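Local coordinates for protein adenylosuccinate lyase (Francisella tularensis subsp. tularensis SCHU S4, PDB 4EEI) that probably catalyses the cleavage of adenylosuccinate to AMP and fumarate, and the parallel fumarate-releasing step on the route to IMP, in purine biosynthesis, at residues E275-M280 against L324-N329; S224-I229 against G318-A323; C121-T126 against T330-V335. All coordinates share one frame; numbering follows the deposited sequence.

From the N terminus, the chain first runs through 121-126 on helix 94-131, then 224-229 on helix 217-244 and 275-280 on helix 272-293, before helix 304-333 meets all three in turn. Interaction 3 closes the longest loop, 121-126 back to 330-335, and both other contacts nest inside it. Interactions 1 and 2 cross, because 224-229 precedes 275-280 just as 318-323 precedes 324-329. They also touch, Met280 and Asn276 packing on Tyr322, whereas Lys328 of interaction 1 reaches interaction 3 through a salt bridge to Asp332 and a weak hydrogen bond to Ser123. One long helix thus joins three others within the helical bundle, a feature of the fumarase/aspartase superfamily.

Interaction 1: residues E275-M280 against L324-N329; sequences ENLTGM and LRRMKN. With AMP (adenosine monophosphate), chain C.
Asn276, whose amide is stacked against the guanidinium of Arg326, directs ND2 at the phosphate of AMP. The bond from Asn276 ND2 to AMP O2P is 2.9 Å long and practically straight, with an N-H...O angle of 179°. Tyr5 and Arg4 of the same chain also bond to the nucleotide, and a second subunit closes over it with Lys66, Gln212, Ser306 and Arg310, making this a site built between subunits.

Behind the amide lies Arg326. With CG turned opposite its own backbone nitrogen (chi1 177°) and the chain extended as far as NE, it spans the gap between the helices and stacks on Asn276, the amide and guanidinium planes inclined by 24°. The nearest pair is Arg326 NH1 and Asn276 CG at 3.4 Å; Asn276 CB sits over one guanidinium face, displaced toward its rim. No hydrogen bond joins the two groups. Arg326 is held instead by Tyr322 OH at NH1 and Ser273 OG at NE.

Beneath this polar layer the contact turns apolar. Leu277 divides its two methyls between neighbours: CD2 lies 4.0 Å from Arg326 CB, while Leu277 CD1 comes 3.7 Å from Met327 CA. Met327 is bent at chi2 and chi3, and this fold brings its CE to 3.7 Å from Leu277 CD1. The short segments run nearly antiparallel, axes 10.4 Å apart at closest approach, within the long-helix bundle of the fumarase/aspartase superfamily.

Chemically, the interface sets an apolar layer of Leu277 and Met327 below a ligand-facing amide. Arg326 NH1 is 4.9 Å from AMP O1P, beyond bonding distance, so its charge could at most contribute a longer-range positive field toward the phosphate, while its stacked plane backs the asparagine that makes the bond.

Interaction 2: residues S224-I229 against G318-A323; sequences SIHGLI and GIMVYA
Met320 crosses from helix 304-333 to helix 217-244, where His226 and Ile229, one helical turn apart, receive it. CB is directed at the facing helix. From there CG swings to the far side from the backbone N (chi1 177°), and the chain then bends twice, at chi2 and at chi3, so that the thioether folds over.

The sulfur is the first atom to make close contact: Met320 SD rests 3.7 Å from Ile229 CG2, the side chains crossing at roughly a right angle. It also stands over the imidazole, 10° from the ring normal, but at 5.1 Å between Met320 SD and the His226 ring centroid the sulfur-aromatic approach is long. The terminal methyl does the closer work. Met320 CE is 3.6 Å from His226 CG. It sits over the ring face in a CH-pi contact, Met320 CE being 4.0 Å from the His226 centroid and 27° from the ring normal. It is placed toward the CB end of the ring: Met320 CE is equally 3.6 Å from His226 CB. On the isoleucine side, Met320 CE reaches Ile229 CG2 at 3.8 Å, and the one methyl is therefore shared by an aromatic face and a branched aliphatic group.

Around this trio, Asn316 hydrogen-bonds His226 ND1, which should help fix the imidazole rotation, and Phe317 meets the ring with its plane nearly perpendicular. Val113 of helix 94-131 packs on both His226 and Met320, bringing a third helix to the junction.

Everything that touches here is buried, close to the centre of the chain, and no hydrogen bond spans the segments. Cohesion between these two helices of the fumarase/aspartase bundle therefore rests on dispersion and CH-pi attraction, while His226 ND1 has its hydrogen bond with Asn316.

Interaction 3: residues C121-T126 against T330-V335; sequences CDSLLT and TIDNLV
Ser123 and Asp332 meet through a short hydrogen bond, Ser123 OG giving its proton to Asp332 OD1 at 2.7 Å. The hydroxyl approaches the carboxylate on its syn side, 20° out of plane. A water molecule reinforces the link: it donates to Ser123 O at 2.8 Å and, with its other hydrogen, to Asp332 OD1, also at 2.8 Å. OD1 thus accepts from both the hydroxyl and the water, and the serine is engaged through side chain and backbone alike.

Alongside this polar pair runs an apolar one. Leu124 CD2 is 3.9 Å from Ile331 CD1, the two side chains meeting at a slant, and the other branch of the isoleucine faces the backbone, Ile331 CG2 standing 3.8 Å from Ser123 O. Leu236 of helix 217-244 packs on both Leu124 and Ile331, with Phe161 of helix 151-173 against Leu124.

The second shell positions the acid. Lys328, one turn earlier on helix 304-333, forms a salt bridge with Asp332 OD2 and a weak hydrogen bond to Ser123 OG. Lys127, just beyond segment 121-126, bonds through NZ to the carbonyl oxygens of Ile331 and Leu334, so helix 94-131 also holds the backbone near the end of helix 304-333. Both are long helices of the bundle that defines the fumarase/aspartase fold.

With a lysine on one carboxylate oxygen and two donors on the other, Asp332 is probably stabilised as the anion, giving this helix pairing a directional polar clasp beside its hydrophobic seam.

Interaction 1: residues E275-M280 against L324-N329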
loop_
_atom_site.group_PDB
_atom_site.type_symbol
_atom_site.label_atom_id
_atom_site.label_comp_id
_atom_site.label_asym_id
_atom_site.label_seq_id
_atom_site.Cartn_x
_atom_site.Cartn_y
_atom_site.Cartn_z
ATOM N N GLU B 275 11.086 -18.186 6.166
ATOM C CA GLU B 275 11.103 -17.483 4.877
ATOM C C GLU B 275 9.730 -17.559 4.207
ATOM O O GLU B 275 9.181 -16.546 3.758
ATOM C CB GLU B 275 12.226 -18.012 3.971
ATOM C CG GLU B 275 13.600 -17.550 4.452
ATOM C CD GLU B 275 14.760 -18.108 3.643
ATOM O OE1 GLU B 275 14.544 -18.640 2.527
ATOM O OE2 GLU B 275 15.908 -18.007 4.136
ATOM N N ASN B 276 9.161 -18.757 4.171
ATOM C CA ASN B 276 7.780 -18.934 3.722
ATOM C C ASN B 276 6.819 -17.986 4.437
ATOM O O ASN B 276 5.974 -17.345 3.804
ATOM C CB ASN B 276 7.332 -20.395 3.923
ATOM C CG ASN B 276 5.871 -20.620 3.532
ATOM O OD1 ASN B 276 4.967 -20.388 4.333
ATOM N ND2 ASN B 276 5.640 -21.079 2.300
ATOM N N LEU B 277 6.968 -17.868 5.755
ATOM C CA LEU B 277 6.042 -17.055 6.544
ATOM C C LEU B 277 6.251 -15.558 6.301
ATOM O O LEU B 277 5.343 -14.753 6.488
ATOM C CB LEU B 277 6.165 -17.388 8.031
ATOM C CG LEU B 277 5.798 -18.824 8.394
ATOM C CD1 LEU B 277 6.288 -19.181 9.782
ATOM C CD2 LEU B 277 4.302 -19.037 8.294
ATOM N N THR B 278 7.450 -15.183 5.879
ATOM C CA THR B 278 7.692 -13.794 5.518
ATOM C C THR B 278 6.861 -13.471 4.270
ATOM O O THR B 278 6.266 -12.384 4.153
ATOM C CB THR B 278 9.197 -13.570 5.269
ATOM O OG1 THR B 278 9.923 -13.861 6.481
ATOM C CG2 THR B 278 9.462 -12.120 4.855
ATOM N N GLY B 279 6.811 -14.421 3.344
ATOM C CA GLY B 279 5.984 -14.283 2.151
ATOM C C GLY B 279 4.523 -14.157 2.523
ATOM O O GLY B 279 3.783 -13.336 1.961
ATOM N N MET B 280 4.098 -14.962 3.488
ATOM C CA MET B 280 2.707 -14.918 3.923
ATOM C C MET B 280 2.375 -13.560 4.507
ATOM O O MET B 280 1.295 -13.017 4.263
ATOM C CB MET B 280 2.439 -16.014 4.952
ATOM C CG MET B 280 2.665 -17.413 4.414
ATOM S SD MET B 280 1.496 -17.835 3.099
ATOM C CE MET B 280 2.153 -19.434 2.613
ATOM N N LEU B 324 -0.294 -18.906 11.159
ATOM C CA LEU B 324 -0.238 -19.020 12.622
ATOM C C LEU B 324 0.073 -20.447 13.057
ATOM O O LEU B 324 0.780 -20.658 14.044
ATOM C CB LEU B 324 -1.550 -18.568 13.262
ATOM C CG LEU B 324 -1.886 -17.083 13.103
ATOM C CD1 LEU B 324 -3.300 -16.831 13.562
ATOM C CD2 LEU B 324 -0.908 -16.238 13.924
ATOM N N ARG B 325 -0.478 -21.430 12.348
ATOM C CA ARG B 325 -0.214 -22.835 12.676
ATOM C C ARG B 325 1.205 -23.215 12.331
ATOM O O ARG B 325 1.874 -23.931 13.087
ATOM C CB ARG B 325 -1.193 -23.763 11.947
ATOM C CG ARG B 325 -2.645 -23.554 12.345
ATOM C CD ARG B 325 -3.559 -24.616 11.764
ATOM N NE ARG B 325 -4.948 -24.371 12.161
ATOM C CZ ARG B 325 -5.989 -25.067 11.715
ATOM N NH1 ARG B 325 -5.812 -26.053 10.847
ATOM N NH2 ARG B 325 -7.209 -24.765 12.135
ATOM N N ARG B 326 1.678 -22.761 11.177
ATOM C CA ARG B 326 3.031 -23.147 10.757
ATOM C C ARG B 326 4.082 -22.472 11.643
ATOM O O ARG B 326 5.079 -23.099 12.028
ATOM C CB ARG B 326 3.280 -22.810 9.285
ATOM C CG ARG B 326 4.700 -23.124 8.834
ATOM C CD ARG B 326 4.863 -23.112 7.318
ATOM N NE ARG B 326 6.192 -23.603 6.945
ATOM C CZ ARG B 326 6.555 -23.922 5.710
ATOM N NH1 ARG B 326 5.687 -23.798 4.715
ATOM N NH2 ARG B 326 7.785 -24.373 5.476
ATOM N N MET B 327 3.859 -21.205 11.975
ATOM C CA MET B 327 4.772 -20.513 12.886
ATOM C C MET B 327 4.801 -21.171 14.263
ATOM O O MET B 327 5.860 -21.308 14.862
ATOM C CB MET B 327 4.403 -19.039 13.026
ATOM C CG MET B 327 5.338 -18.297 14.001
ATOM S SD MET B 327 7.058 -18.214 13.410
ATOM C CE MET B 327 6.975 -16.684 12.476
ATOM N N LYS B 328 3.642 -21.582 14.769
ATOM C CA LYS B 328 3.613 -22.287 16.052
ATOM C C LYS B 328 4.418 -23.579 16.006
ATOM O O LYS B 328 5.209 -23.869 16.917
ATOM C CB LYS B 328 2.173 -22.578 16.490
ATOM C CG LYS B 328 2.078 -23.473 17.736
ATOM C CD LYS B 328 0.866 -24.384 17.636
ATOM C CE LYS B 328 0.485 -25.014 18.965
ATOM N NZ LYS B 328 1.520 -25.926 19.549
ATOM N N ASN B 329 4.247 -24.359 14.945
ATOM C CA ASN B 329 4.994 -25.612 14.857
ATOM C C ASN B 329 6.491 -25.344 14.708
ATOM O O ASN B 329 7.312 -26.067 15.262
ATOM C CB ASN B 329 4.474 -26.467 13.702
ATOM C CG ASN B 329 3.091 -27.033 13.969
ATOM O OD1 ASN B 329 2.766 -27.422 15.097
ATOM N ND2 ASN B 329 2.268 -27.097 12.921
HETATM P P AMP C . 7.280 -22.438 -0.545
HETATM O O1P AMP C . 5.963 -23.045 -0.134
HETATM O O2P AMP C . 7.916 -21.574 0.510
HETATM O O3P AMP C . 7.267 -21.830 -1.921
HETATM O "O5'" AMP C . 8.267 -23.699 -0.671
HETATM C "C5'" AMP C . 9.588 -23.546 -1.186
HETATM C "C4'" AMP C . 10.128 -24.914 -1.582
HETATM O "O4'" AMP C . 11.427 -24.788 -2.165
HETATM C "C3'" AMP C . 10.269 -25.814 -0.368
HETATM O "O3'" AMP C . 9.755 -27.106 -0.690
HETATM C "C2'" AMP C . 11.759 -25.907 -0.128
HETATM O "O2'" AMP C . 12.118 -27.196 0.366
HETATM C "C1'" AMP C . 12.341 -25.670 -1.509
HETATM N N9 AMP C . 13.696 -25.074 -1.435
HETATM C C8 AMP C . 14.480 -25.009 -0.344
HETATM N N7 AMP C . 15.660 -24.403 -0.630
HETATM C C5 AMP C . 15.638 -24.073 -1.933
HETATM C C6 AMP C . 16.559 -23.410 -2.883
HETATM N N6 AMP C . 17.774 -22.967 -2.483
HETATM N N1 AMP C . 16.146 -23.263 -4.160
HETATM C C2 AMP C . 14.942 -23.699 -4.570
HETATM N N3 AMP C . 14.056 -24.309 -3.763
HETATM C C4 AMP C . 14.342 -24.520 -2.458
#

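Interaction 2: residues S224-I229 against G318-A323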
loop_
_atom_site.group_PDB
_atom_site.type_symbol
_atom_site.label_atom_id
_atom_site.label_comp_id
_atom_site.label_asym_id
_atom_site.label_seq_id
_atom_site.Cartn_x
_atom_site.Cartn_y
_atom_site.Cartn_z
ATOM N N SER B 224 -7.262 -4.641 9.145
ATOM C CA SER B 224 -6.178 -3.835 9.717
ATOM C C SER B 224 -5.511 -4.517 10.903
ATOM O O SER B 224 -4.282 -4.449 11.064
ATOM C CB SER B 224 -6.686 -2.455 10.135
ATOM O OG SER B 224 -7.088 -1.729 8.985
ATOM N N ILE B 225 -6.308 -5.163 11.746
ATOM C CA ILE B 225 -5.725 -5.958 12.828
ATOM C C ILE B 225 -4.884 -7.105 12.249
ATOM O O ILE B 225 -3.795 -7.416 12.743
ATOM C CB ILE B 225 -6.802 -6.535 13.761
ATOM C CG1 ILE B 225 -7.575 -5.405 14.445
ATOM C CG2 ILE B 225 -6.169 -7.449 14.818
ATOM C CD1 ILE B 225 -8.828 -5.894 15.173
ATOM N N HIS B 226 -5.390 -7.747 11.203
ATOM C CA HIS B 226 -4.653 -8.844 10.583
ATOM C C HIS B 226 -3.336 -8.326 9.985
ATOM O O HIS B 226 -2.327 -9.039 9.977
ATOM C CB HIS B 226 -5.521 -9.528 9.518
ATOM C CG HIS B 226 -6.539 -10.465 10.091
ATOM N ND1 HIS B 226 -7.269 -11.334 9.311
ATOM C CD2 HIS B 226 -6.932 -10.681 11.369
ATOM C CE1 HIS B 226 -8.069 -12.050 10.085
ATOM N NE2 HIS B 226 -7.880 -11.680 11.339
ATOM N N GLY B 227 -3.346 -7.083 9.506
ATOM C CA GLY B 227 -2.137 -6.452 8.985
ATOM C C GLY B 227 -1.079 -6.261 10.062
ATOM O O GLY B 227 0.128 -6.426 9.813
ATOM N N LEU B 228 -1.527 -5.911 11.265
ATOM C CA LEU B 228 -0.619 -5.737 12.402
ATOM C C LEU B 228 -0.059 -7.082 12.840
ATOM O O LEU B 228 1.118 -7.186 13.224
ATOM C CB LEU B 228 -1.347 -5.072 13.572
ATOM C CG LEU B 228 -1.785 -3.620 13.378
ATOM C CD1 LEU B 228 -2.754 -3.224 14.476
ATOM C CD2 LEU B 228 -0.581 -2.690 13.414
ATOM N N ILE B 229 -0.902 -8.115 12.795
ATOM C CA ILE B 229 -0.436 -9.472 13.080
ATOM C C ILE B 229 0.641 -9.864 12.067
ATOM O O ILE B 229 1.644 -10.499 12.419
ATOM C CB ILE B 229 -1.594 -10.482 13.043
ATOM C CG1 ILE B 229 -2.549 -10.223 14.211
ATOM C CG2 ILE B 229 -1.064 -11.941 13.107
ATOM C CD1 ILE B 229 -3.845 -11.030 14.165
ATOM N N GLY B 318 -7.506 -17.768 5.067
ATOM C CA GLY B 318 -6.764 -18.987 4.774
ATOM C C GLY B 318 -5.276 -18.831 5.069
ATOM O O GLY B 318 -4.653 -19.699 5.675
ATOM N N ILE B 319 -4.699 -17.723 4.634
ATOM C CA ILE B 319 -3.287 -17.481 4.878
ATOM C C ILE B 319 -3.025 -17.253 6.368
ATOM O O ILE B 319 -2.031 -17.733 6.901
ATOM C CB ILE B 319 -2.797 -16.262 4.081
ATOM C CG1 ILE B 319 -2.767 -16.591 2.583
ATOM C CG2 ILE B 319 -1.414 -15.831 4.551
ATOM C CD1 ILE B 319 -2.588 -15.335 1.699
ATOM N N MET B 320 -3.912 -16.526 7.037
ATOM C CA MET B 320 -3.703 -16.221 8.455
ATOM C C MET B 320 -3.676 -17.504 9.281
ATOM O O MET B 320 -2.784 -17.706 10.110
ATOM C CB MET B 320 -4.791 -15.278 8.986
ATOM C CG MET B 320 -4.659 -14.978 10.483
ATOM S SD MET B 320 -3.140 -14.081 10.862
ATOM C CE MET B 320 -3.548 -12.451 10.256
ATOM N N VAL B 321 -4.653 -18.371 9.068
ATOM C CA VAL B 321 -4.692 -19.628 9.807
ATOM C C VAL B 321 -3.481 -20.504 9.461
ATOM O O VAL B 321 -2.818 -21.053 10.351
ATOM C CB VAL B 321 -6.007 -20.381 9.570
ATOM C CG1 VAL B 321 -5.941 -21.779 10.177
ATOM C CG2 VAL B 321 -7.171 -19.594 10.180
ATOM N N TYR B 322 -3.180 -20.624 8.171
ATOM C CA TYR B 322 -1.991 -21.376 7.737
ATOM C C TYR B 322 -0.726 -20.849 8.407
ATOM O O TYR B 322 0.090 -21.625 8.908
ATOM C CB TYR B 322 -1.823 -21.311 6.209
ATOM C CG TYR B 322 -0.567 -22.012 5.713
ATOM C CD1 TYR B 322 -0.591 -23.351 5.379
ATOM C CD2 TYR B 322 0.640 -21.322 5.575
ATOM C CE1 TYR B 322 0.547 -24.006 4.932
ATOM C CE2 TYR B 322 1.793 -21.973 5.130
ATOM C CZ TYR B 322 1.729 -23.308 4.806
ATOM O OH TYR B 322 2.855 -23.975 4.363
ATOM N N ALA B 323 -0.570 -19.535 8.430
ATOM C CA ALA B 323 0.673 -18.948 8.919
ATOM C C ALA B 323 0.801 -19.100 10.426
ATOM O O ALA B 323 1.884 -19.378 10.924
ATOM C CB ALA B 323 0.789 -17.465 8.508
#

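Interaction 3: residues C121-T126 against T330-V335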
loop_
_atom_site.group_PDB
_atom_site.type_symbol
_atom_site.label_atom_id
_atom_site.label_comp_id
_atom_site.label_asym_id
_atom_site.label_seq_id
_atom_site.Cartn_x
_atom_site.Cartn_y
_atom_site.Cartn_z
ATOM N N CYS B 121 0.764 -17.826 20.852
ATOM C CA CYS B 121 1.164 -17.140 22.086
ATOM C C CYS B 121 1.657 -18.146 23.108
ATOM O O CYS B 121 2.744 -17.975 23.678
ATOM C CB CYS B 121 0.007 -16.322 22.670
ATOM S SG CYS B 121 -0.395 -14.856 21.680
ATOM N N ASP B 122 0.878 -19.203 23.327
ATOM C CA ASP B 122 1.279 -20.254 24.260
ATOM C C ASP B 122 2.649 -20.846 23.931
ATOM O O ASP B 122 3.479 -21.031 24.817
ATOM C CB ASP B 122 0.243 -21.381 24.297
ATOM C CG ASP B 122 -1.111 -20.919 24.794
ATOM O OD1 ASP B 122 -1.181 -19.860 25.451
ATOM O OD2 ASP B 122 -2.107 -21.632 24.533
ATOM N N SER B 123 2.878 -21.157 22.660
ATOM C CA SER B 123 4.144 -21.761 22.246
ATOM C C SER B 123 5.335 -20.805 22.409
ATOM O O SER B 123 6.440 -21.238 22.769
ATOM C CB SER B 123 4.050 -22.255 20.799
ATOM O OG SER B 123 3.343 -23.478 20.735
ATOM N N LEU B 124 5.114 -19.527 22.124
ATOM C CA LEU B 124 6.150 -18.506 22.307
ATOM C C LEU B 124 6.557 -18.347 23.776
ATOM O O LEU B 124 7.745 -18.245 24.085
ATOM C CB LEU B 124 5.689 -17.158 21.745
ATOM C CG LEU B 124 5.719 -17.076 20.214
ATOM C CD1 LEU B 124 5.040 -15.806 19.759
ATOM C CD2 LEU B 124 7.164 -17.090 19.731
ATOM N N LEU B 125 5.579 -18.330 24.679
ATOM C CA LEU B 125 5.876 -18.246 26.118
ATOM C C LEU B 125 6.586 -19.507 26.608
ATOM O O LEU B 125 7.484 -19.456 27.463
ATOM C CB LEU B 125 4.587 -17.995 26.922
ATOM C CG LEU B 125 4.751 -17.787 28.431
ATOM C CD1 LEU B 125 5.779 -16.710 28.702
ATOM C CD2 LEU B 125 3.428 -17.432 29.090
ATOM N N THR B 126 6.170 -20.655 26.079
ATOM C CA THR B 126 6.828 -21.906 26.406
ATOM C C THR B 126 8.291 -21.831 26.011
ATOM O O THR B 126 9.165 -22.223 26.777
ATOM C CB THR B 126 6.153 -23.099 25.724
ATOM O OG1 THR B 126 4.875 -23.327 26.334
ATOM C CG2 THR B 126 7.013 -24.353 25.870
ATOM N N THR B 330 6.834 -24.302 13.963
ATOM C CA THR B 330 8.230 -23.905 13.785
ATOM C C THR B 330 8.860 -23.466 15.114
ATOM O O THR B 330 9.996 -23.822 15.418
ATOM C CB THR B 330 8.355 -22.787 12.724
ATOM O OG1 THR B 330 8.009 -23.318 11.434
ATOM C CG2 THR B 330 9.773 -22.260 12.659
ATOM N N ILE B 331 8.120 -22.701 15.910
ATOM C CA ILE B 331 8.608 -22.332 17.240
ATOM C C ILE B 331 8.767 -23.578 18.122
ATOM O O ILE B 331 9.819 -23.770 18.751
ATOM C CB ILE B 331 7.672 -21.321 17.925
ATOM C CG1 ILE B 331 7.651 -19.994 17.158
ATOM C CG2 ILE B 331 8.094 -21.105 19.383
ATOM C CD1 ILE B 331 8.993 -19.284 17.112
ATOM N N ASP B 332 7.735 -24.424 18.181
ATOM C CA ASP B 332 7.832 -25.653 18.979
ATOM C C ASP B 332 9.049 -26.489 18.622
ATOM O O ASP B 332 9.711 -27.040 19.505
ATOM C CB ASP B 332 6.585 -26.538 18.818
ATOM C CG ASP B 332 5.352 -25.944 19.461
ATOM O OD1 ASP B 332 5.504 -25.068 20.340
ATOM O OD2 ASP B 332 4.228 -26.364 19.090
ATOM N N ASN B 333 9.339 -26.595 17.327
ATOM C CA ASN B 333 10.370 -27.520 16.867
ATOM C C ASN B 333 11.745 -26.877 16.700
ATOM O O ASN B 333 12.714 -27.560 16.390
ATOM C CB ASN B 333 9.928 -28.205 15.563
ATOM C CG ASN B 333 8.725 -29.110 15.760
ATOM O OD1 ASN B 333 8.599 -29.775 16.782
ATOM N ND2 ASN B 333 7.828 -29.129 14.783
ATOM N N LEU B 334 11.821 -25.566 16.909
ATOM C CA LEU B 334 13.085 -24.836 16.792
ATOM C C LEU B 334 14.143 -25.422 17.736
ATOM O O LEU B 334 13.853 -25.684 18.906
ATOM C CB LEU B 334 12.854 -23.350 17.131
ATOM C CG LEU B 334 13.977 -22.360 16.818
ATOM C CD1 LEU B 334 14.196 -22.297 15.307
ATOM C CD2 LEU B 334 13.653 -20.954 17.355
ATOM N N VAL B 335 15.356 -25.649 17.233
ATOM C CA VAL B 335 16.433 -26.144 18.086
ATOM C C VAL B 335 17.298 -24.962 18.507
ATOM O O VAL B 335 17.837 -24.249 17.660
ATOM C CB VAL B 335 17.284 -27.218 17.376
ATOM C CG1 VAL B 335 18.463 -27.642 18.254
ATOM C CG2 VAL B 335 16.422 -28.438 17.031
HETATM O O HOH W 1 7.275 -23.874 22.102
#